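Local coordinates for coenzyme A transferase (PDB 3QLI), which probably transfers coenzyme A from an acyl-CoA to a carboxylate such as acetate, as in other members of the acetyl-CoA hydrolase/transferase family, at residues A[99-110]-A[351-361]; A[339-350]-A[393-404]. All blocks are in the same frame, centred on the assembly; numbering follows the deposited sequence.

Contact 1: A[99-110]-A[351-361]; sequences MFVTAVERALIR and HMLGHQYSASG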
# COMPACT_ATOMS: atom_id res chain seq x y z
N MET A 99 17.14 -3.14 8.17
CA MET A 99 15.95 -2.83 7.40
C MET A 99 14.77 -3.75 7.75
O MET A 99 13.65 -3.50 7.33
CB MET A 99 16.30 -2.81 5.91
CG MET A 99 17.36 -1.73 5.65
SD MET A 99 18.00 -1.61 3.98
CE MET A 99 16.67 -0.75 3.15
N PHE A 100 15.06 -4.80 8.51
CA PHE A 100 14.06 -5.61 9.22
C PHE A 100 14.54 -5.64 10.67
O PHE A 100 15.74 -5.74 10.91
CB PHE A 100 14.08 -7.07 8.78
CG PHE A 100 13.32 -7.37 7.52
CD1 PHE A 100 12.45 -6.46 6.96
CD2 PHE A 100 13.48 -8.61 6.90
CE1 PHE A 100 11.75 -6.77 5.79
CE2 PHE A 100 12.80 -8.93 5.73
CZ PHE A 100 11.93 -8.01 5.18
N VAL A 101 13.62 -5.57 11.62
CA VAL A 101 14.01 -5.75 13.02
C VAL A 101 13.60 -7.16 13.48
O VAL A 101 12.42 -7.45 13.62
CB VAL A 101 13.39 -4.65 13.93
CG1 VAL A 101 13.69 -4.91 15.42
CG2 VAL A 101 13.89 -3.27 13.51
N THR A 102 14.59 -8.04 13.64
CA THR A 102 14.33 -9.42 14.04
C THR A 102 14.77 -9.67 15.48
O THR A 102 15.16 -8.75 16.19
CB THR A 102 15.06 -10.46 13.13
OG1 THR A 102 16.44 -10.54 13.49
CG2 THR A 102 14.94 -10.09 11.65
N ALA A 103 14.71 -10.93 15.91
CA ALA A 103 15.12 -11.30 17.27
C ALA A 103 16.50 -10.73 17.62
O ALA A 103 16.71 -10.22 18.73
CB ALA A 103 15.10 -12.82 17.44
N VAL A 104 17.44 -10.82 16.69
CA VAL A 104 18.79 -10.30 16.93
C VAL A 104 18.80 -8.80 17.26
O VAL A 104 19.45 -8.37 18.22
CB VAL A 104 19.72 -10.58 15.73
CG1 VAL A 104 21.07 -9.90 15.92
CG2 VAL A 104 19.88 -12.08 15.51
N GLU A 105 18.07 -8.00 16.48
CA GLU A 105 18.01 -6.56 16.72
C GLU A 105 17.18 -6.22 17.96
O GLU A 105 17.49 -5.27 18.68
CB GLU A 105 17.44 -5.83 15.50
CG GLU A 105 18.34 -5.82 14.29
CD GLU A 105 18.34 -7.14 13.54
OE1 GLU A 105 17.36 -7.91 13.65
OE2 GLU A 105 19.32 -7.40 12.82
N ARG A 106 16.11 -6.96 18.20
CA ARG A 106 15.34 -6.77 19.43
C ARG A 106 16.25 -6.90 20.66
O ARG A 106 16.19 -6.06 21.57
CB ARG A 106 14.17 -7.75 19.51
CG ARG A 106 13.04 -7.40 18.55
CD ARG A 106 11.73 -8.10 18.93
NE ARG A 106 11.82 -9.55 18.79
CZ ARG A 106 11.55 -10.23 17.68
NH1 ARG A 106 11.17 -9.60 16.57
NH2 ARG A 106 11.66 -11.55 17.67
N ALA A 107 17.09 -7.93 20.69
CA ALA A 107 18.04 -8.11 21.79
C ALA A 107 19.02 -6.92 21.93
O ALA A 107 19.28 -6.43 23.02
CB ALA A 107 18.82 -9.42 21.63
N LEU A 108 19.55 -6.46 20.80
CA LEU A 108 20.44 -5.30 20.82
C LEU A 108 19.71 -4.06 21.32
O LEU A 108 20.26 -3.30 22.13
CB LEU A 108 20.98 -5.03 19.42
CG LEU A 108 21.94 -6.05 18.81
CD1 LEU A 108 22.20 -5.70 17.35
CD2 LEU A 108 23.24 -6.09 19.60
N ILE A 109 18.50 -3.83 20.82
CA ILE A 109 17.78 -2.60 21.14
C ILE A 109 17.51 -2.53 22.64
O ILE A 109 17.71 -1.49 23.28
CB ILE A 109 16.44 -2.50 20.41
CG1 ILE A 109 16.66 -2.32 18.90
CG2 ILE A 109 15.61 -1.32 20.96
CD1 ILE A 109 15.38 -2.41 18.08
N ARG A 110 17.05 -3.65 23.18
CA ARG A 110 16.70 -3.71 24.59
C ARG A 110 17.94 -3.55 25.47
O ARG A 110 17.91 -2.82 26.46
CB ARG A 110 15.96 -5.01 24.90
CG ARG A 110 14.51 -4.98 24.41
CD ARG A 110 13.90 -6.37 24.24
NE ARG A 110 12.54 -6.27 23.73
CZ ARG A 110 11.89 -7.26 23.12
NH1 ARG A 110 12.48 -8.43 22.94
NH2 ARG A 110 10.65 -7.07 22.69
N HIS A 351 6.53 -7.60 16.98
CA HIS A 351 6.69 -8.11 18.35
C HIS A 351 6.89 -7.00 19.38
O HIS A 351 6.46 -7.13 20.52
CB HIS A 351 7.88 -9.08 18.44
CG HIS A 351 7.58 -10.47 17.99
ND1 HIS A 351 7.79 -10.89 16.69
CD2 HIS A 351 7.11 -11.55 18.66
CE1 HIS A 351 7.45 -12.17 16.59
NE2 HIS A 351 7.03 -12.59 17.77
N MET A 352 7.56 -5.91 18.99
CA MET A 352 7.87 -4.85 19.95
C MET A 352 6.70 -3.91 20.18
O MET A 352 6.26 -3.21 19.26
CB MET A 352 9.10 -4.05 19.51
CG MET A 352 10.37 -4.89 19.42
SD MET A 352 11.88 -3.90 19.22
CE MET A 352 12.07 -3.21 20.87
N LEU A 353 6.21 -3.90 21.42
CA LEU A 353 5.05 -3.10 21.82
C LEU A 353 5.19 -1.62 21.47
O LEU A 353 6.18 -0.98 21.81
CB LEU A 353 4.81 -3.23 23.32
CG LEU A 353 4.17 -4.51 23.88
CD1 LEU A 353 4.91 -5.76 23.44
CD2 LEU A 353 4.11 -4.43 25.40
N GLY A 354 4.18 -1.09 20.78
CA GLY A 354 4.13 0.33 20.45
C GLY A 354 4.87 0.68 19.18
O GLY A 354 4.67 1.76 18.61
N HIS A 355 5.72 -0.23 18.71
CA HIS A 355 6.52 0.02 17.51
C HIS A 355 5.96 -0.68 16.30
O HIS A 355 5.05 -1.52 16.40
CB HIS A 355 7.97 -0.42 17.73
CG HIS A 355 8.65 0.30 18.85
ND1 HIS A 355 9.37 1.46 18.66
CD2 HIS A 355 8.71 0.03 20.18
CE1 HIS A 355 9.84 1.88 19.82
NE2 HIS A 355 9.46 1.03 20.76
N GLN A 356 6.51 -0.36 15.13
CA GLN A 356 6.09 -1.01 13.90
C GLN A 356 7.28 -1.06 12.95
O GLN A 356 7.55 -0.10 12.23
CB GLN A 356 4.89 -0.27 13.29
CG GLN A 356 4.26 -0.93 12.07
CD GLN A 356 3.88 -2.39 12.31
OE1 GLN A 356 4.51 -3.29 11.76
NE2 GLN A 356 2.87 -2.61 13.13
N TYR A 357 8.01 -2.17 13.00
CA TYR A 357 9.12 -2.40 12.08
C TYR A 357 8.76 -3.48 11.07
O TYR A 357 9.42 -3.61 10.05
CB TYR A 357 10.38 -2.83 12.84
CG TYR A 357 10.80 -1.89 13.93
CD1 TYR A 357 10.71 -2.26 15.27
CD2 TYR A 357 11.27 -0.61 13.62
CE1 TYR A 357 11.09 -1.39 16.27
CE2 TYR A 357 11.66 0.26 14.62
CZ TYR A 357 11.56 -0.13 15.94
OH TYR A 357 11.94 0.74 16.94
N SER A 358 7.71 -4.25 11.35
CA SER A 358 7.38 -5.38 10.48
C SER A 358 6.71 -4.95 9.17
O SER A 358 6.62 -5.73 8.23
CB SER A 358 6.54 -6.44 11.22
OG SER A 358 5.27 -5.93 11.57
N ALA A 359 6.27 -3.70 9.10
CA ALA A 359 5.62 -3.20 7.88
C ALA A 359 6.59 -3.15 6.69
O ALA A 359 6.18 -3.00 5.53
CB ALA A 359 5.00 -1.83 8.15
N SER A 360 7.88 -3.28 6.97
CA SER A 360 8.90 -3.35 5.93
C SER A 360 8.84 -4.66 5.15
O SER A 360 9.34 -4.74 4.03
CB SER A 360 10.28 -3.19 6.55
OG SER A 360 10.46 -1.86 6.99
N GLY A 361 8.25 -5.69 5.75
CA GLY A 361 8.20 -7.00 5.12
C GLY A 361 7.21 -7.04 3.96
O GLY A 361 6.44 -6.11 3.76
O HOH W 1 12.94 -1.32 6.04
O HOH W 2 10.95 -5.51 10.60
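Ser360 OG is bonded to several groups, and one of them, a water 2.7 Å from Ser360 OG, also bonds to Met99 O and so bridges the two segments. Tyr123 OH and Ser126 O of the same chain also bond to this hydroxyl. A second water accepts from Val101 N and donates weakly to Tyr357 O. No direct hydrogen bond joins the segments; the rest is van der Waals contact, in part against backbone atoms. Val101 CG2 makes a CH-pi contact over one face of the Tyr357 ring, 3.8 Å from the ring centroid. The edge of the Phe100 ring meets Ser360 O in plane, with CE1 3.6 Å from that oxygen. The Met352 and Arg106 chains run alongside each other with their ends pointing opposite ways, and Met352 CG lies 3.5 Å from Arg106 CD. A bend in the Arg106 chain (chi3 -66°) turns its guanidinium over the His351 ring, with the two planes 36° apart. The opposite guanidinium face lies against the backbone of Thr102 and Ala103. The helix carrying Arg106 starts with a capping box. Thr102 N donates to Glu105 OE1 at 2.8 Å, and Thr102 OG1 accepts a weak bond from Val104 N. Ala103 and Arg106 bind coenzyme A in this protein, and Ser358 contributes to a second CoA site. The contact therefore joins the N- and C-terminal family regions at the CoA-binding site of this transferase.

Contact 2: A[339-350]-A[393-404]; sequences LQIDLTGACNSE and RIIPRIDGPVTT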
# COMPACT_ATOMS: atom_id res chain seq x y z
N LEU A 339 0.39 -11.44 14.50
CA LEU A 339 0.41 -11.58 15.95
C LEU A 339 -0.91 -11.14 16.58
O LEU A 339 -1.38 -11.72 17.55
CB LEU A 339 1.58 -10.77 16.56
CG LEU A 339 2.96 -11.29 16.18
CD1 LEU A 339 4.05 -10.50 16.89
CD2 LEU A 339 3.09 -12.78 16.51
N GLN A 340 -1.51 -10.10 16.01
CA GLN A 340 -2.77 -9.57 16.53
C GLN A 340 -3.68 -9.12 15.41
O GLN A 340 -3.21 -8.68 14.35
CB GLN A 340 -2.51 -8.36 17.43
CG GLN A 340 -1.50 -8.55 18.52
CD GLN A 340 -1.24 -7.24 19.24
OE1 GLN A 340 -0.91 -6.23 18.61
NE2 GLN A 340 -1.43 -7.24 20.55
N ILE A 341 -4.98 -9.20 15.65
CA ILE A 341 -5.98 -8.63 14.76
C ILE A 341 -6.91 -7.78 15.61
O ILE A 341 -7.37 -8.23 16.66
CB ILE A 341 -6.81 -9.73 14.07
CG1 ILE A 341 -5.91 -10.70 13.29
CG2 ILE A 341 -7.84 -9.11 13.13
CD1 ILE A 341 -6.69 -11.83 12.60
N ASP A 342 -7.19 -6.56 15.19
CA ASP A 342 -8.10 -5.75 16.00
C ASP A 342 -9.51 -5.71 15.42
O ASP A 342 -9.76 -6.29 14.37
CB ASP A 342 -7.52 -4.36 16.35
CG ASP A 342 -7.55 -3.38 15.18
OD1 ASP A 342 -8.27 -3.60 14.18
OD2 ASP A 342 -6.84 -2.34 15.31
N LEU A 343 -10.43 -5.08 16.15
CA LEU A 343 -11.83 -5.11 15.76
C LEU A 343 -12.16 -4.29 14.51
O LEU A 343 -13.29 -4.34 14.02
CB LEU A 343 -12.73 -4.68 16.93
CG LEU A 343 -12.66 -5.64 18.12
CD1 LEU A 343 -13.51 -5.15 19.30
CD2 LEU A 343 -13.10 -7.06 17.69
N THR A 344 -11.18 -3.55 14.00
CA THR A 344 -11.35 -2.83 12.74
C THR A 344 -10.91 -3.70 11.56
O THR A 344 -11.21 -3.37 10.41
CB THR A 344 -10.53 -1.51 12.69
OG1 THR A 344 -9.15 -1.80 12.44
CG2 THR A 344 -10.66 -0.73 13.98
N GLY A 345 -10.22 -4.80 11.85
CA GLY A 345 -9.72 -5.68 10.81
C GLY A 345 -8.27 -5.42 10.43
O GLY A 345 -7.74 -6.07 9.53
N ALA A 346 -7.62 -4.48 11.11
CA ALA A 346 -6.19 -4.25 10.91
C ALA A 346 -5.40 -5.36 11.60
O ALA A 346 -5.85 -5.91 12.62
CB ALA A 346 -5.80 -2.90 11.48
N CYS A 347 -4.23 -5.69 11.06
CA CYS A 347 -3.38 -6.75 11.63
C CYS A 347 -2.00 -6.21 12.01
O CYS A 347 -1.48 -5.29 11.37
CB CYS A 347 -3.22 -7.90 10.62
SG CYS A 347 -4.86 -8.52 10.05
N ASN A 348 -1.42 -6.81 13.04
CA ASN A 348 -0.10 -6.41 13.53
C ASN A 348 0.83 -7.60 13.68
O ASN A 348 0.50 -8.57 14.36
CB ASN A 348 -0.22 -5.71 14.88
CG ASN A 348 1.13 -5.31 15.44
OD1 ASN A 348 2.04 -4.94 14.70
ND2 ASN A 348 1.27 -5.40 16.76
N SER A 349 2.00 -7.53 13.04
CA SER A 349 2.98 -8.60 13.13
C SER A 349 4.21 -8.18 13.94
O SER A 349 5.15 -8.94 14.09
CB SER A 349 3.44 -9.02 11.73
OG SER A 349 2.40 -9.69 11.03
N GLU A 350 4.20 -6.95 14.46
CA GLU A 350 5.37 -6.45 15.17
C GLU A 350 5.43 -6.95 16.61
O GLU A 350 4.49 -6.74 17.36
CB GLU A 350 5.39 -4.92 15.14
CG GLU A 350 6.51 -4.32 15.96
CD GLU A 350 7.88 -4.79 15.49
OE1 GLU A 350 8.18 -4.65 14.28
OE2 GLU A 350 8.64 -5.32 16.33
N ARG A 393 -5.47 -12.64 21.18
CA ARG A 393 -4.77 -12.05 20.03
C ARG A 393 -5.73 -11.29 19.15
O ARG A 393 -5.32 -10.61 18.20
CB ARG A 393 -4.01 -13.12 19.24
CG ARG A 393 -2.78 -13.67 19.98
CD ARG A 393 -2.02 -14.67 19.11
NE ARG A 393 -0.76 -15.10 19.72
CZ ARG A 393 0.36 -14.38 19.74
NH1 ARG A 393 0.39 -13.17 19.19
NH2 ARG A 393 1.45 -14.88 20.31
N ILE A 394 -7.02 -11.39 19.46
CA ILE A 394 -8.04 -10.55 18.85
C ILE A 394 -8.30 -9.41 19.84
O ILE A 394 -8.74 -9.66 20.96
CB ILE A 394 -9.36 -11.30 18.59
CG1 ILE A 394 -9.10 -12.59 17.79
CG2 ILE A 394 -10.38 -10.37 17.91
CD1 ILE A 394 -8.39 -12.38 16.43
N ILE A 395 -8.01 -8.18 19.44
CA ILE A 395 -7.97 -7.08 20.40
C ILE A 395 -8.82 -5.90 19.95
O ILE A 395 -9.16 -5.79 18.76
CB ILE A 395 -6.52 -6.61 20.68
CG1 ILE A 395 -5.88 -6.03 19.41
CG2 ILE A 395 -5.69 -7.77 21.22
CD1 ILE A 395 -4.52 -5.36 19.66
N PRO A 396 -9.17 -5.01 20.88
CA PRO A 396 -9.99 -3.86 20.48
C PRO A 396 -9.28 -3.03 19.40
O PRO A 396 -9.90 -2.71 18.39
CB PRO A 396 -10.12 -3.05 21.77
CG PRO A 396 -9.94 -4.07 22.88
CD PRO A 396 -8.91 -5.03 22.34
N ARG A 397 -8.01 -2.69 19.64
CA ARG A 397 -7.31 -1.72 18.81
C ARG A 397 -5.80 -1.87 18.92
O ARG A 397 -5.23 -1.83 20.01
CB ARG A 397 -7.72 -0.30 19.22
CG ARG A 397 -7.21 0.81 18.31
CD ARG A 397 -7.66 2.17 18.82
NE ARG A 397 -7.21 3.26 17.96
CZ ARG A 397 -6.08 3.95 18.15
NH1 ARG A 397 -5.28 3.66 19.17
NH2 ARG A 397 -5.76 4.93 17.32
N ILE A 398 -5.13 -2.03 17.78
CA ILE A 398 -3.67 -2.15 17.77
C ILE A 398 -3.04 -0.85 18.28
O ILE A 398 -3.51 0.24 17.98
CB ILE A 398 -3.18 -2.48 16.35
CG1 ILE A 398 -3.56 -3.93 15.98
CG2 ILE A 398 -1.66 -2.26 16.23
CD1 ILE A 398 -3.61 -4.20 14.46
N ASP A 399 -1.98 -0.99 19.08
CA ASP A 399 -1.29 0.17 19.66
C ASP A 399 -0.35 0.83 18.64
O ASP A 399 0.80 0.42 18.51
CB ASP A 399 -0.50 -0.27 20.89
CG ASP A 399 0.12 0.89 21.64
OD1 ASP A 399 0.30 1.97 21.03
OD2 ASP A 399 0.43 0.72 22.84
N GLY A 400 -0.85 1.83 17.92
CA GLY A 400 -0.03 2.55 16.95
C GLY A 400 -0.16 2.04 15.53
O GLY A 400 -1.10 1.32 15.22
N PRO A 401 0.80 2.41 14.65
CA PRO A 401 0.79 2.02 13.23
C PRO A 401 0.69 0.51 13.06
O PRO A 401 1.22 -0.24 13.90
CB PRO A 401 2.15 2.53 12.72
CG PRO A 401 2.46 3.69 13.60
CD PRO A 401 1.95 3.28 14.97
N VAL A 402 0.04 0.06 11.99
CA VAL A 402 -0.25 -1.36 11.83
C VAL A 402 0.63 -2.02 10.77
O VAL A 402 1.40 -1.35 10.09
CB VAL A 402 -1.73 -1.57 11.50
CG1 VAL A 402 -2.59 -0.93 12.58
CG2 VAL A 402 -2.05 -0.98 10.12
N THR A 403 0.53 -3.34 10.64
CA THR A 403 1.24 -4.04 9.58
C THR A 403 0.38 -4.11 8.33
O THR A 403 0.81 -3.71 7.25
CB THR A 403 1.64 -5.46 9.99
OG1 THR A 403 2.43 -5.39 11.18
CG2 THR A 403 2.47 -6.11 8.90
N THR A 404 -0.84 -4.63 8.48
CA THR A 404 -1.81 -4.63 7.40
C THR A 404 -2.98 -3.74 7.78
O THR A 404 -3.68 -4.01 8.75
CB THR A 404 -2.33 -6.07 7.10
OG1 THR A 404 -1.24 -6.91 6.71
CG2 THR A 404 -3.33 -6.06 5.97
O HOH W 3 -0.73 -3.57 19.61
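Ile341 and Ile394 pair in parallel, in a small mixed sheet whose middle strand, 340-342, also forms a hairpin with 347-348. Ile341 N donates to Arg393 O, and Ile341 O accepts from Ile395 N. Asp342 lies at the turn, its carboxylate buried and well satisfied. OD1 takes Thr344 N, in an Asx turn, as well as Thr344 OG1 and Ala346 N. A chi1 of 75° keeps the carboxylate close to its own turn, where these donors lie. OD2 uses its anti lone pair for Ile398 N, at 3.0 Å and nearly straight (171°). In the edge strand 347-348, Cys347 O accepts from both Thr403 N and Thr404 N, a classic beta bulge. Thr403 OG1 takes Ser349 N at 2.9 Å and also bonds to Ser358 OG and Gln356 OE1. Asn348 ND2 donates to Gln340 OE1 at 3.0 Å, while Asn348 OD1 is met by Glu350 N and Gln356 NE2. Ile398 CD1 packs on the 346-348 backbone, 3.4 Å from Ala346 O, and on Ala346 CB and Asn348 CB. Leu339 and Arg393 both bind the second CoA, and they are linked directly: Arg393 NH1 donates to Leu339 O at 2.8 Å, with the oxygen in the guanidinium plane.

How the contacts relate
From the N terminus, the chain first passes 99-110, which leads into helix 103-114. It then runs through 240 residues before 351-361 closes contact 1. Segment 339-350 comes just before 351-361, and 42 residues separate its end from 393-404, where contact 2 closes. The segments alternate, so the two contacts cross. Contact 1 ties the N-terminal family region to the C-terminal one, whereas contact 2 lies wholly within the latter. They meet directly: Glu350 OE1 of contact 2 probably accepts a hydrogen bond from Tyr357 N of contact 1. Both also touch the second subunit. There Arg406 of that subunit bonds to Gln356 O, and its Gly400 packs on Arg397.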